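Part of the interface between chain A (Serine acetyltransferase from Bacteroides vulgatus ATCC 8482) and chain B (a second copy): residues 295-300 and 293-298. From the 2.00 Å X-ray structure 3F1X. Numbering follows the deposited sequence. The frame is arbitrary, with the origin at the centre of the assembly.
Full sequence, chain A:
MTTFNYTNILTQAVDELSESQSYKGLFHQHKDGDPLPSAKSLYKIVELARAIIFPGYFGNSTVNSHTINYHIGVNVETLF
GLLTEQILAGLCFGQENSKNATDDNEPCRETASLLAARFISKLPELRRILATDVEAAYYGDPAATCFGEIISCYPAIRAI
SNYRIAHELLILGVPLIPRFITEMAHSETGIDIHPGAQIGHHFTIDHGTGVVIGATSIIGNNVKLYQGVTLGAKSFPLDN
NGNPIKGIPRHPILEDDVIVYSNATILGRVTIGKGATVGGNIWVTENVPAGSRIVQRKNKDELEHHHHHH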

# COMPACT_ATOMS: atom_id res chain seq x y z
N VAL A 295 34.01 5.09 -40.11
CA VAL A 295 32.59 5.31 -40.39
C VAL A 295 32.05 4.36 -41.46
O VAL A 295 32.80 3.78 -42.24
CB VAL A 295 32.34 6.76 -40.86
CG1 VAL A 295 32.70 7.73 -39.76
CG2 VAL A 295 33.15 7.05 -42.12
N GLN A 296 30.73 4.23 -41.48
CA GLN A 296 30.06 3.36 -42.44
C GLN A 296 30.31 3.82 -43.88
O GLN A 296 30.43 5.01 -44.15
CB GLN A 296 28.55 3.35 -42.16
CG GLN A 296 27.76 2.32 -42.97
CD GLN A 296 26.27 2.39 -42.70
OE1 GLN A 296 25.66 1.42 -42.22
NE2 GLN A 296 25.67 3.53 -43.00
N ARG A 297 30.38 2.86 -44.80
CA ARG A 297 30.60 3.16 -46.21
C ARG A 297 29.42 3.98 -46.70
O ARG A 297 28.31 3.88 -46.16
CB ARG A 297 30.72 1.85 -47.00
CG ARG A 297 31.64 1.94 -48.20
CD ARG A 297 31.92 0.56 -48.79
NE ARG A 297 32.96 0.62 -49.83
CZ ARG A 297 32.83 1.27 -50.98
NH1 ARG A 297 31.70 1.91 -51.26
NH2 ARG A 297 33.83 1.29 -51.85
N LYS A 298 29.64 4.80 -47.73
CA LYS A 298 28.60 5.66 -48.28
C LYS A 298 27.40 4.90 -48.84
O LYS A 298 27.54 3.76 -49.30
CB LYS A 298 29.19 6.56 -49.37
CG LYS A 298 28.65 7.98 -49.36
CD LYS A 298 29.15 8.75 -48.14
CE LYS A 298 28.70 10.20 -48.17
NZ LYS A 298 29.26 10.98 -47.03
N ASN A 299 26.24 5.54 -48.82
CA ASN A 299 25.00 4.94 -49.31
C ASN A 299 24.45 5.64 -50.56
O ASN A 299 24.54 6.86 -50.69
CB ASN A 299 23.94 4.96 -48.21
CG ASN A 299 24.35 4.17 -46.98
OD1 ASN A 299 24.56 2.96 -47.06
ND2 ASN A 299 24.46 4.85 -45.85
N LYS A 300 23.87 4.86 -51.46
CA LYS A 300 23.29 5.39 -52.70
C LYS A 300 22.57 4.30 -53.48
O LYS A 300 21.39 4.50 -53.82
CB LYS A 300 24.38 6.01 -53.58
CG LYS A 300 23.85 6.61 -54.88
CD LYS A 300 24.98 7.18 -55.75
CE LYS A 300 25.92 6.08 -56.23
NZ LYS A 300 27.09 6.62 -56.98
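Chain B 293-298: RIVQRK

How does chain B run over chain A? The chain A segment has no regular helix or strand; B:Arg293 and B:Ile294 belong to a strand, and the rest of the chain B stretch is loop or turn. Measured end to end, the touching parts point 119° apart, so the two backbones cross obliquely rather than pairing along their length. They come near each other around A:Asn299, whose CA lies 5.6 Å from the CA of B:Gln296, and around A:Lys300, whose CA is 6.0 Å from that of B:Ile294.

What does A:Asn299 do at the crossing? Its CB points toward chain B, and with chi1 at -61° (m) and chi2 at -62°, OD1 of A:Asn299 lies 3.3 Å from CA of B:Gln296. That placement lets OD1 of A:Asn299 accept a weak hydrogen bond from the backbone N of B:Arg297, at 3.4 Å and a bent N-H...O angle of 132°. CB of A:Asn299 meanwhile packs 3.5 Å from O of B:Val295 and 3.9 Å from CG1 of B:Ile294. The B:Ile294 side chain starts sideways, but its t, t conformation brings its end nearer to this contact.

How do the two arginines meet? A:Arg297 and B:Arg297 have the same extended chi2 and chi3, both t, with chi4 turned to -65°. NH1 of A:Arg297 comes within 3.2 Å of NE of B:Arg297, yet both atoms are donors, so this is a close approach of like charges and not a hydrogen bond. CZ of A:Arg297 lies over one face of the B:Arg297 guanidinium. Farther back along the B:Arg297 side chain, CD of B:Arg297 rests 3.9 Å from O of A:Lys298.

Where do the lysine side chains go? A:Lys298 and A:Lys300 both direct CB away from chain B, and both residues are exposed, while B:Lys298 is out of reach.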

# COMPACT_ATOMS: atom_id res chain seq x y z
N ARG B 293 14.71 7.77 -51.97
CA ARG B 293 14.90 6.65 -51.06
C ARG B 293 16.40 6.37 -50.94
O ARG B 293 17.11 6.33 -51.95
CB ARG B 293 14.17 5.41 -51.57
CG ARG B 293 14.37 4.18 -50.69
CD ARG B 293 13.73 2.92 -51.27
NE ARG B 293 12.34 2.73 -50.84
CZ ARG B 293 11.30 3.44 -51.26
NH1 ARG B 293 11.47 4.42 -52.15
NH2 ARG B 293 10.09 3.17 -50.80
N ILE B 294 16.86 6.19 -49.71
CA ILE B 294 18.27 5.91 -49.47
C ILE B 294 18.37 4.64 -48.62
O ILE B 294 17.77 4.55 -47.54
CB ILE B 294 18.97 7.09 -48.76
CG1 ILE B 294 20.45 6.76 -48.51
CG2 ILE B 294 18.27 7.42 -47.46
CD1 ILE B 294 21.26 7.95 -48.03
N VAL B 295 19.11 3.66 -49.12
CA VAL B 295 19.27 2.39 -48.43
C VAL B 295 20.72 1.97 -48.28
O VAL B 295 21.60 2.45 -49.01
CB VAL B 295 18.51 1.26 -49.17
CG1 VAL B 295 17.02 1.55 -49.17
CG2 VAL B 295 19.03 1.12 -50.59
N GLN B 296 20.97 1.06 -47.35
CA GLN B 296 22.31 0.56 -47.09
C GLN B 296 22.88 -0.16 -48.32
O GLN B 296 22.15 -0.79 -49.08
CB GLN B 296 22.29 -0.41 -45.90
CG GLN B 296 23.66 -0.84 -45.41
CD GLN B 296 23.58 -1.85 -44.27
OE1 GLN B 296 24.05 -1.59 -43.16
NE2 GLN B 296 22.97 -2.99 -44.54
N ARG B 297 24.20 -0.05 -48.50
CA ARG B 297 24.87 -0.69 -49.62
C ARG B 297 24.69 -2.20 -49.47
O ARG B 297 24.52 -2.71 -48.36
CB ARG B 297 26.36 -0.33 -49.61
CG ARG B 297 26.99 -0.25 -50.99
CD ARG B 297 28.39 0.36 -50.93
NE ARG B 297 28.92 0.61 -52.27
CZ ARG B 297 29.20 -0.35 -53.16
NH1 ARG B 297 29.01 -1.62 -52.84
NH2 ARG B 297 29.65 -0.03 -54.36
N LYS B 298 24.73 -2.92 -50.59
CA LYS B 298 24.54 -4.38 -50.59
C LYS B 298 25.60 -5.13 -49.79
O LYS B 298 26.74 -4.68 -49.66
CB LYS B 298 24.53 -4.90 -52.03
CG LYS B 298 23.51 -6.00 -52.27
CD LYS B 298 22.09 -5.45 -52.21
CE LYS B 298 21.06 -6.52 -52.55
NZ LYS B 298 19.67 -5.97 -52.59